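Local coordinates for putative cell invasion protein with MAC/Perforin domain (Bacteroides thetaiotaomicron VPI-5482, PDB 3KK7), which belongs to the membrane-attack complex/perforin (MACPF) family and is a putative cell invasion protein, although its own activity is inferred rather than established, at residues E352-Q357 and T402-K407; I489-N494 and C500-D505. One frame throughout, in Å; residues are numbered along the deposited sequence.

Contact 1: E352-Q357 and T402-K407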
ATOM      1  N   GLU A 352      -5.536  -5.163 -11.815  1.00 25.40           N
ATOM      2  CA  GLU A 352      -4.494  -4.843 -12.775  1.00 25.69           C
ATOM      3  C   GLU A 352      -3.123  -5.342 -12.315  1.00 25.76           C
ATOM      4  O   GLU A 352      -2.540  -4.824 -11.354  1.00 25.45           O
ATOM      5  CB  GLU A 352      -4.439  -3.311 -13.001  1.00 25.83           C
ATOM      6  CG  GLU A 352      -5.730  -2.678 -13.570  1.00 26.82           C
ATOM      7  CD  GLU A 352      -6.842  -2.391 -12.541  1.00 28.16           C
ATOM      8  OE1 GLU A 352      -6.678  -2.615 -11.315  1.00 28.29           O
ATOM      9  OE2 GLU A 352      -7.916  -1.938 -12.978  1.00 29.73           O
ATOM     10  N   GLU A 353      -2.594  -6.316 -13.045  1.00 25.89           N
ATOM     11  CA  GLU A 353      -1.245  -6.871 -12.801  1.00 25.89           C
ATOM     12  C   GLU A 353      -0.167  -5.818 -12.540  1.00 24.91           C
ATOM     13  O   GLU A 353       0.606  -5.923 -11.593  1.00 24.38           O
ATOM     14  CB  GLU A 353      -0.813  -7.689 -14.028  1.00 26.75           C
ATOM     15  CG  GLU A 353      -0.181  -9.043 -13.708  1.00 30.66           C
ATOM     16  CD  GLU A 353      -1.085  -9.909 -12.840  1.00 35.09           C
ATOM     17  OE1 GLU A 353      -2.243 -10.216 -13.257  1.00 34.01           O
ATOM     18  OE2 GLU A 353      -0.618 -10.243 -11.720  1.00 39.45           O
ATOM     19  N   ASN A 354      -0.102  -4.815 -13.412  1.00 24.46           N
ATOM     20  CA  ASN A 354       0.930  -3.784 -13.319  1.00 23.78           C
ATOM     21  C   ASN A 354       0.755  -2.858 -12.134  1.00 23.51           C
ATOM     22  O   ASN A 354       1.754  -2.409 -11.564  1.00 22.35           O
ATOM     23  CB  ASN A 354       1.075  -2.962 -14.609  1.00 23.93           C
ATOM     24  CG  ASN A 354      -0.253  -2.431 -15.132  1.00 23.25           C
ATOM     25  OD1 ASN A 354      -1.297  -3.088 -15.014  1.00 21.61           O
ATOM     26  ND2 ASN A 354      -0.207  -1.267 -15.760  1.00 18.39           N
ATOM     27  N   PHE A 355      -0.491  -2.584 -11.741  1.00 23.46           N
ATOM     28  CA  PHE A 355      -0.709  -1.747 -10.558  1.00 23.19           C
ATOM     29  C   PHE A 355      -0.377  -2.532  -9.299  1.00 23.71           C
ATOM     30  O   PHE A 355       0.195  -2.005  -8.343  1.00 24.00           O
ATOM     31  CB  PHE A 355      -2.125  -1.216 -10.473  1.00 22.93           C
ATOM     32  CG  PHE A 355      -2.547  -0.366 -11.652  1.00 22.02           C
ATOM     33  CD1 PHE A 355      -1.629   0.083 -12.600  1.00 19.45           C
ATOM     34  CD2 PHE A 355      -3.879   0.023 -11.773  1.00 20.25           C
ATOM     35  CE1 PHE A 355      -2.037   0.871 -13.644  1.00 19.57           C
ATOM     36  CE2 PHE A 355      -4.299   0.818 -12.832  1.00 20.27           C
ATOM     37  CZ  PHE A 355      -3.391   1.242 -13.767  1.00 20.00           C
ATOM     38  N   LYS A 356      -0.729  -3.805  -9.313  1.00 24.21           N
ATOM     39  CA  LYS A 356      -0.442  -4.679  -8.203  1.00 24.48           C
ATOM     40  C   LYS A 356       1.050  -4.676  -7.935  1.00 23.89           C
ATOM     41  O   LYS A 356       1.491  -4.368  -6.836  1.00 23.07           O
ATOM     42  CB  LYS A 356      -0.955  -6.099  -8.505  1.00 25.19           C
ATOM     43  CG  LYS A 356      -2.495  -6.247  -8.380  1.00 26.46           C
ATOM     44  CD  LYS A 356      -2.996  -7.543  -8.989  1.00 29.39           C
ATOM     45  CE  LYS A 356      -2.877  -8.732  -8.067  1.00 30.80           C
ATOM     46  NZ  LYS A 356      -3.995  -8.719  -7.076  1.00 34.21           N
ATOM     47  N   GLN A 357       1.812  -4.983  -8.970  1.00 23.86           N
ATOM     48  CA  GLN A 357       3.260  -5.033  -8.881  1.00 24.15           C
ATOM     49  C   GLN A 357       3.868  -3.688  -8.464  1.00 23.63           C
ATOM     50  O   GLN A 357       4.747  -3.633  -7.608  1.00 24.27           O
ATOM     51  CB  GLN A 357       3.817  -5.490 -10.230  1.00 24.95           C
ATOM     52  CG  GLN A 357       5.318  -5.849 -10.270  1.00 27.94           C
ATOM     53  CD  GLN A 357       5.687  -6.856  -9.210  1.00 33.20           C
ATOM     54  OE1 GLN A 357       4.861  -7.704  -8.835  1.00 36.78           O
ATOM     55  NE2 GLN A 357       6.924  -6.770  -8.698  1.00 35.56           N
ATOM     56  N   THR A 402       4.012   2.422 -20.205  1.00 29.52           N
ATOM     57  CA  THR A 402       2.730   2.989 -19.791  1.00 29.01           C
ATOM     58  C   THR A 402       2.924   4.328 -19.101  1.00 28.39           C
ATOM     59  O   THR A 402       4.039   4.736 -18.856  1.00 28.43           O
ATOM     60  CB  THR A 402       1.962   2.026 -18.849  1.00 29.03           C
ATOM     61  OG1 THR A 402       2.618   1.947 -17.571  1.00 29.32           O
ATOM     62  CG2 THR A 402       1.862   0.638 -19.470  1.00 29.05           C
ATOM     63  N   ARG A 403       1.829   4.990 -18.761  1.00 27.86           N
ATOM     64  CA  ARG A 403       1.869   6.239 -18.024  1.00 27.77           C
ATOM     65  C   ARG A 403       2.578   6.104 -16.676  1.00 27.89           C
ATOM     66  O   ARG A 403       3.244   7.042 -16.179  1.00 26.83           O
ATOM     67  CB  ARG A 403       0.450   6.725 -17.745  1.00 27.98           C
ATOM     68  CG  ARG A 403      -0.334   7.196 -18.961  1.00 28.45           C
ATOM     69  CD  ARG A 403      -1.610   7.907 -18.510  1.00 28.57           C
ATOM     70  NE  ARG A 403      -2.552   6.971 -17.911  1.00 28.62           N
ATOM     71  CZ  ARG A 403      -3.527   7.285 -17.052  1.00 29.66           C
ATOM     72  NH1 ARG A 403      -4.309   6.324 -16.576  1.00 30.03           N
ATOM     73  NH2 ARG A 403      -3.731   8.531 -16.654  1.00 29.73           N
ATOM     74  N   GLN A 404       2.407   4.923 -16.092  1.00 28.03           N
ATOM     75  CA  GLN A 404       2.891   4.619 -14.755  1.00 28.19           C
ATOM     76  C   GLN A 404       4.353   4.225 -14.849  1.00 28.36           C
ATOM     77  O   GLN A 404       5.042   4.115 -13.845  1.00 28.01           O
ATOM     78  CB  GLN A 404       2.053   3.486 -14.154  1.00 28.00           C
ATOM     79  CG  GLN A 404       0.531   3.761 -14.005  1.00 29.63           C
ATOM     80  CD  GLN A 404      -0.313   3.669 -15.307  1.00 31.44           C
ATOM     81  OE1 GLN A 404       0.105   3.075 -16.311  1.00 32.80           O
ATOM     82  NE2 GLN A 404      -1.506   4.275 -15.281  1.00 29.63           N
ATOM     83  N   GLY A 405       4.823   4.012 -16.076  1.00 28.96           N
ATOM     84  CA  GLY A 405       6.221   3.654 -16.326  1.00 29.49           C
ATOM     85  C   GLY A 405       6.488   2.158 -16.275  1.00 29.74           C
ATOM     86  O   GLY A 405       7.602   1.734 -16.035  1.00 30.46           O
ATOM     87  N   ASP A 406       5.461   1.358 -16.521  1.00 29.93           N
ATOM     88  CA  ASP A 406       5.596  -0.090 -16.605  1.00 29.92           C
ATOM     89  C   ASP A 406       6.018  -0.394 -18.029  1.00 29.83           C
ATOM     90  O   ASP A 406       5.672   0.355 -18.924  1.00 29.58           O
ATOM     91  CB  ASP A 406       4.250  -0.764 -16.302  1.00 29.58           C
ATOM     92  CG  ASP A 406       3.594  -0.215 -15.056  1.00 29.92           C
ATOM     93  OD1 ASP A 406       4.236  -0.237 -13.967  1.00 30.25           O
ATOM     94  OD2 ASP A 406       2.434   0.242 -15.165  1.00 28.82           O
ATOM     95  N   LYS A 407       6.757  -1.483 -18.231  1.00 29.97           N
ATOM     96  CA  LYS A 407       7.181  -1.896 -19.556  1.00 30.24           C
ATOM     97  C   LYS A 407       6.427  -3.154 -19.966  1.00 30.19           C
ATOM     98  O   LYS A 407       6.634  -4.226 -19.403  1.00 29.88           O
ATOM     99  CB  LYS A 407       8.705  -2.120 -19.604  1.00 30.43           C
ATOM    100  CG  LYS A 407       9.500  -1.002 -18.944  1.00 31.11           C
ATOM    101  CD  LYS A 407      10.853  -0.726 -19.580  1.00 33.18           C
ATOM    102  CE  LYS A 407      11.497   0.533 -18.984  1.00 34.61           C
ATOM    103  NZ  LYS A 407      11.949   1.515 -20.017  1.00 37.16           N
TER
HETATM  104  O   HOH W   1       1.749   0.269 -12.512  1.00 18.78           O
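Asn354, in the first turn of helix 353-363, reaches across to Asp406 at the end of a tight hairpin turn, a small worked example of a helix anchored to a beta hairpin through polar atoms. The hairpin joins strands 392-401 and 407-411, and its bend is a type I beta turn from Thr402 to Gly405. One direct hydrogen bond spans the contact: Asn354 ND2 donates to Asp406 OD2 at 3.1 Å and 158°. The acceptor lies close to the plane of the amide, whereas the donor stands above the carboxylate, 46° out of its plane, since the two flat groups are set nearly perpendicular. The same oxygen also takes a hydrogen from water 1, 2.7 Å from Asp406 OD2, and that water makes a weak second bond to the backbone oxygen of Asn354. Alongside this polar pair, the Phe355 ring meets the amide of Gln404 at a slant, with Phe355 CE1 3.7 Å from Gln404 CD. The bend of the Gln404 chain at chi2 (77°) turns its amide toward the ring.

Further out, both polar partners are secured by other parts of the fold. Asn354 ND2 also donates to Gly540 O in the C-terminal strand, and Asp406 OD1 forms a salt bridge with Arg358, one turn further along the helix, which probably favours the charged carboxylate. Phe355 is braced edge-to-face by Tyr197. The hairpin is closed by its own backbone: Thr402 N binds Asp406 O at 2.9 Å, and Gly405 N binds Thr402 O at 3.0 Å. Within the turn, Thr402 OG1 accepts the amide hydrogen of Asp406 N at 3.1 Å.

Contact 2: I489-N494 and C500-D505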
ATOM      1  N   ILE A 489     -14.971   1.332 -16.041  1.00 26.72           N
ATOM      2  CA  ILE A 489     -13.690   0.958 -16.616  1.00 26.46           C
ATOM      3  C   ILE A 489     -13.958   0.261 -17.936  1.00 26.66           C
ATOM      4  O   ILE A 489     -14.898  -0.540 -18.058  1.00 26.95           O
ATOM      5  CB  ILE A 489     -12.880   0.042 -15.674  1.00 26.04           C
ATOM      6  CG1 ILE A 489     -12.623   0.782 -14.349  1.00 26.02           C
ATOM      7  CG2 ILE A 489     -11.576  -0.384 -16.332  1.00 25.43           C
ATOM      8  CD1 ILE A 489     -11.936  -0.033 -13.299  1.00 24.02           C
ATOM      9  N   TRP A 490     -13.158   0.613 -18.936  1.00 26.44           N
ATOM     10  CA  TRP A 490     -13.177  -0.072 -20.210  1.00 26.31           C
ATOM     11  C   TRP A 490     -12.180  -1.199 -20.093  1.00 25.86           C
ATOM     12  O   TRP A 490     -11.097  -1.010 -19.545  1.00 25.77           O
ATOM     13  CB  TRP A 490     -12.770   0.852 -21.352  1.00 26.27           C
ATOM     14  CG  TRP A 490     -13.885   1.699 -21.889  1.00 27.01           C
ATOM     15  CD1 TRP A 490     -14.047   3.036 -21.707  1.00 27.00           C
ATOM     16  CD2 TRP A 490     -14.975   1.272 -22.719  1.00 27.91           C
ATOM     17  NE1 TRP A 490     -15.172   3.471 -22.359  1.00 28.18           N
ATOM     18  CE2 TRP A 490     -15.766   2.414 -22.987  1.00 28.62           C
ATOM     19  CE3 TRP A 490     -15.356   0.044 -23.271  1.00 27.89           C
ATOM     20  CZ2 TRP A 490     -16.929   2.365 -23.772  1.00 27.65           C
ATOM     21  CZ3 TRP A 490     -16.520  -0.005 -24.063  1.00 28.29           C
ATOM     22  CH2 TRP A 490     -17.286   1.148 -24.298  1.00 27.38           C
ATOM     23  N   TYR A 491     -12.572  -2.376 -20.560  1.00 25.79           N
ATOM     24  CA  TYR A 491     -11.681  -3.525 -20.620  1.00 25.74           C
ATOM     25  C   TYR A 491     -11.627  -3.944 -22.083  1.00 26.53           C
ATOM     26  O   TYR A 491     -12.650  -4.352 -22.664  1.00 26.47           O
ATOM     27  CB  TYR A 491     -12.179  -4.666 -19.739  1.00 25.59           C
ATOM     28  CG  TYR A 491     -12.176  -4.359 -18.279  1.00 23.28           C
ATOM     29  CD1 TYR A 491     -11.028  -4.534 -17.528  1.00 23.29           C
ATOM     30  CD2 TYR A 491     -13.311  -3.894 -17.636  1.00 21.91           C
ATOM     31  CE1 TYR A 491     -10.997  -4.251 -16.157  1.00 20.84           C
ATOM     32  CE2 TYR A 491     -13.288  -3.609 -16.261  1.00 20.68           C
ATOM     33  CZ  TYR A 491     -12.119  -3.791 -15.542  1.00 20.13           C
ATOM     34  OH  TYR A 491     -12.048  -3.525 -14.202  1.00 20.65           O
ATOM     35  N   ILE A 492     -10.442  -3.759 -22.673  1.00 27.31           N
ATOM     36  CA  ILE A 492     -10.154  -4.146 -24.049  1.00 28.10           C
ATOM     37  C   ILE A 492      -9.359  -5.442 -23.978  1.00 28.41           C
ATOM     38  O   ILE A 492      -8.286  -5.487 -23.383  1.00 28.55           O
ATOM     39  CB  ILE A 492      -9.389  -3.049 -24.794  1.00 28.07           C
ATOM     40  CG1 ILE A 492     -10.143  -1.728 -24.622  1.00 29.91           C
ATOM     41  CG2 ILE A 492      -9.255  -3.390 -26.259  1.00 27.35           C
ATOM     42  CD1 ILE A 492      -9.709  -0.609 -25.566  1.00 32.29           C
ATOM     43  N   TYR A 493      -9.915  -6.503 -24.556  1.00 28.73           N
ATOM     44  CA  TYR A 493      -9.391  -7.842 -24.348  1.00 28.97           C
ATOM     45  C   TYR A 493      -9.240  -8.577 -25.648  1.00 28.60           C
ATOM     46  O   TYR A 493     -10.022  -8.382 -26.571  1.00 28.50           O
ATOM     47  CB  TYR A 493     -10.300  -8.646 -23.406  1.00 29.10           C
ATOM     48  CG  TYR A 493     -11.676  -8.974 -23.948  1.00 28.99           C
ATOM     49  CD1 TYR A 493     -12.706  -8.041 -23.888  1.00 29.16           C
ATOM     50  CD2 TYR A 493     -11.956 -10.240 -24.480  1.00 30.03           C
ATOM     51  CE1 TYR A 493     -13.976  -8.343 -24.349  1.00 30.75           C
ATOM     52  CE2 TYR A 493     -13.225 -10.557 -24.960  1.00 29.88           C
ATOM     53  CZ  TYR A 493     -14.230  -9.604 -24.897  1.00 30.98           C
ATOM     54  OH  TYR A 493     -15.483  -9.900 -25.382  1.00 33.18           O
ATOM     55  N   ASN A 494      -8.201  -9.406 -25.692  1.00 28.60           N
ATOM     56  CA  ASN A 494      -7.893 -10.257 -26.837  1.00 28.39           C
ATOM     57  C   ASN A 494      -8.237 -11.706 -26.488  1.00 28.40           C
ATOM     58  O   ASN A 494      -7.479 -12.363 -25.764  1.00 28.31           O
ATOM     59  CB  ASN A 494      -6.414 -10.134 -27.185  1.00 28.20           C
ATOM     60  CG  ASN A 494      -6.046 -10.873 -28.456  1.00 27.25           C
ATOM     61  OD1 ASN A 494      -6.430 -12.030 -28.659  1.00 26.34           O
ATOM     62  ND2 ASN A 494      -5.285 -10.210 -29.310  1.00 25.76           N
ATOM     63  N   CYS A 500      -5.374  -8.236 -21.809  1.00 25.82           N
ATOM     64  CA  CYS A 500      -6.348  -7.189 -21.716  1.00 25.99           C
ATOM     65  C   CYS A 500      -5.775  -5.868 -21.166  1.00 26.37           C
ATOM     66  O   CYS A 500      -5.103  -5.854 -20.124  1.00 25.93           O
ATOM     67  CB  CYS A 500      -7.492  -7.673 -20.831  1.00 25.95           C
ATOM     68  SG  CYS A 500      -8.618  -6.371 -20.264  1.00 26.49           S
ATOM     69  N   PHE A 501      -6.059  -4.765 -21.871  1.00 26.40           N
ATOM     70  CA  PHE A 501      -5.703  -3.427 -21.418  1.00 26.28           C
ATOM     71  C   PHE A 501      -6.948  -2.782 -20.848  1.00 26.78           C
ATOM     72  O   PHE A 501      -7.993  -2.752 -21.513  1.00 26.90           O
ATOM     73  CB  PHE A 501      -5.151  -2.537 -22.542  1.00 26.11           C
ATOM     74  CG  PHE A 501      -3.980  -3.121 -23.299  1.00 25.62           C
ATOM     75  CD1 PHE A 501      -2.989  -3.841 -22.663  1.00 26.31           C
ATOM     76  CD2 PHE A 501      -3.859  -2.914 -24.672  1.00 27.78           C
ATOM     77  CE1 PHE A 501      -1.896  -4.372 -23.381  1.00 26.07           C
ATOM     78  CE2 PHE A 501      -2.776  -3.452 -25.411  1.00 27.46           C
ATOM     79  CZ  PHE A 501      -1.796  -4.174 -24.753  1.00 27.26           C
ATOM     80  N   ALA A 502      -6.838  -2.251 -19.624  1.00 27.48           N
ATOM     81  CA  ALA A 502      -7.962  -1.555 -18.962  1.00 27.76           C
ATOM     82  C   ALA A 502      -7.705  -0.045 -18.791  1.00 27.64           C
ATOM     83  O   ALA A 502      -6.565   0.389 -18.763  1.00 27.98           O
ATOM     84  CB  ALA A 502      -8.258  -2.209 -17.594  1.00 27.30           C
ATOM     85  N   TYR A 503      -8.770   0.744 -18.676  1.00 27.78           N
ATOM     86  CA  TYR A 503      -8.650   2.180 -18.344  1.00 27.76           C
ATOM     87  C   TYR A 503     -10.002   2.769 -17.937  1.00 27.47           C
ATOM     88  O   TYR A 503     -11.031   2.392 -18.505  1.00 26.92           O
ATOM     89  CB  TYR A 503      -8.010   3.025 -19.485  1.00 27.88           C
ATOM     90  CG  TYR A 503      -8.752   3.093 -20.828  1.00 29.12           C
ATOM     91  CD1 TYR A 503      -8.389   2.282 -21.897  1.00 30.27           C
ATOM     92  CD2 TYR A 503      -9.785   4.012 -21.040  1.00 30.18           C
ATOM     93  CE1 TYR A 503      -9.074   2.360 -23.138  1.00 31.44           C
ATOM     94  CE2 TYR A 503     -10.467   4.095 -22.255  1.00 28.58           C
ATOM     95  CZ  TYR A 503     -10.108   3.272 -23.295  1.00 31.42           C
ATOM     96  OH  TYR A 503     -10.787   3.364 -24.493  1.00 34.39           O
ATOM     97  N   TYR A 504      -9.990   3.675 -16.953  1.00 27.24           N
ATOM     98  CA  TYR A 504     -11.191   4.433 -16.578  1.00 27.25           C
ATOM     99  C   TYR A 504     -11.679   5.268 -17.769  1.00 26.55           C
ATOM    100  O   TYR A 504     -10.875   5.715 -18.573  1.00 25.94           O
ATOM    101  CB  TYR A 504     -10.927   5.324 -15.363  1.00 27.54           C
ATOM    102  CG  TYR A 504     -12.141   6.137 -14.983  1.00 30.17           C
ATOM    103  CD1 TYR A 504     -13.183   5.579 -14.238  1.00 32.01           C
ATOM    104  CD2 TYR A 504     -12.282   7.460 -15.428  1.00 33.16           C
ATOM    105  CE1 TYR A 504     -14.327   6.329 -13.930  1.00 33.77           C
ATOM    106  CE2 TYR A 504     -13.421   8.216 -15.123  1.00 33.67           C
ATOM    107  CZ  TYR A 504     -14.427   7.647 -14.383  1.00 34.54           C
ATOM    108  OH  TYR A 504     -15.528   8.411 -14.100  1.00 37.27           O
ATOM    109  N   ASP A 505     -12.997   5.460 -17.866  1.00 26.04           N
ATOM    110  CA  ASP A 505     -13.630   6.045 -19.047  1.00 26.04           C
ATOM    111  C   ASP A 505     -13.519   7.567 -19.111  1.00 26.03           C
ATOM    112  O   ASP A 505     -14.470   8.318 -18.825  1.00 25.59           O
ATOM    113  CB  ASP A 505     -15.102   5.621 -19.148  1.00 26.08           C
ATOM    114  CG  ASP A 505     -15.726   5.967 -20.495  1.00 25.54           C
ATOM    115  OD1 ASP A 505     -14.979   6.284 -21.439  1.00 25.66           O
ATOM    116  OD2 ASP A 505     -16.964   5.893 -20.632  1.00 27.06           O
TER
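The Tyr503 ring carries Trp490 CB over one face, 4.1 Å from the ring centroid, in a CH-pi contact, while the indole runs beside it with the five-membered ring inclined at 42° to the phenol. At the indole edge, near its plane, lies Asp505, with OD1 3.0 Å from Trp490 NE1. Tyr503 CG sits between its backbone N and carbonyl carbon (chi1 62°), which brings the ring across toward the facing strand, where Ile492 CD1 approaches Tyr503 CE1 at 3.9 Å. Replacing Trp490 by an alanine would probably leave Tyr503 without its indole neighbour and Asp505 without the ring edge beside it, opening a gap on this side of the sheet.

On the opposite face of the sheet, which carries Ile489, Tyr491, Cys500 and Ala502, Tyr491 is the flat group. Ile489 CG2 lies over one side of its ring toward the rim, Cys500 SG meets the edge in a sulfur-aromatic contact 5.4 Å from the ring centroid, and Ala502 CB packs 3.6 Å from Tyr491 CD1. Ala502 CB also lies 4.0 Å from Ile489 CG2.

Between the two faces runs a regular antiparallel beta hairpin, its strands at 165°. Trp490 with Tyr503 and Ile492 with Phe501 are hydrogen-bonded pairs, each closed by two reciprocal backbone bonds; Trp490 N to Tyr503 O measures 2.8 Å.

The hairpin supplies the two inner strands of a four-stranded mixed sheet, between strand 480-484 and the parallel strand 537-540. Lys481 of the first makes a cation-pi contact with Trp490. The Tyr491 face is packed against two helices: Met529 and Leu532 of helix 529-535 touch Tyr491, and Tyr197 of helix 190-198 rests on Ile489 and Ala502.

In the fold
Both contacts are buried, and their centres lie about 14 Å apart on the same side of the chain's centre, yet they work differently. Contact 1 is the smaller and more polar: it ties an element of the MACPF region to one of the D2 domain through side chains and a water. Contact 2 stays within the D3 domain and joins neighbouring strands by regular backbone pairing and aromatic packing. The same outside elements serve both. Tyr197 of helix 190-198 meets Phe355 in contact 1 and Ile489 and Ala502 in contact 2, while the C-terminal strand 537-540 accepts a bond from Asn354 and pairs with strand 499-504 through Tyr539.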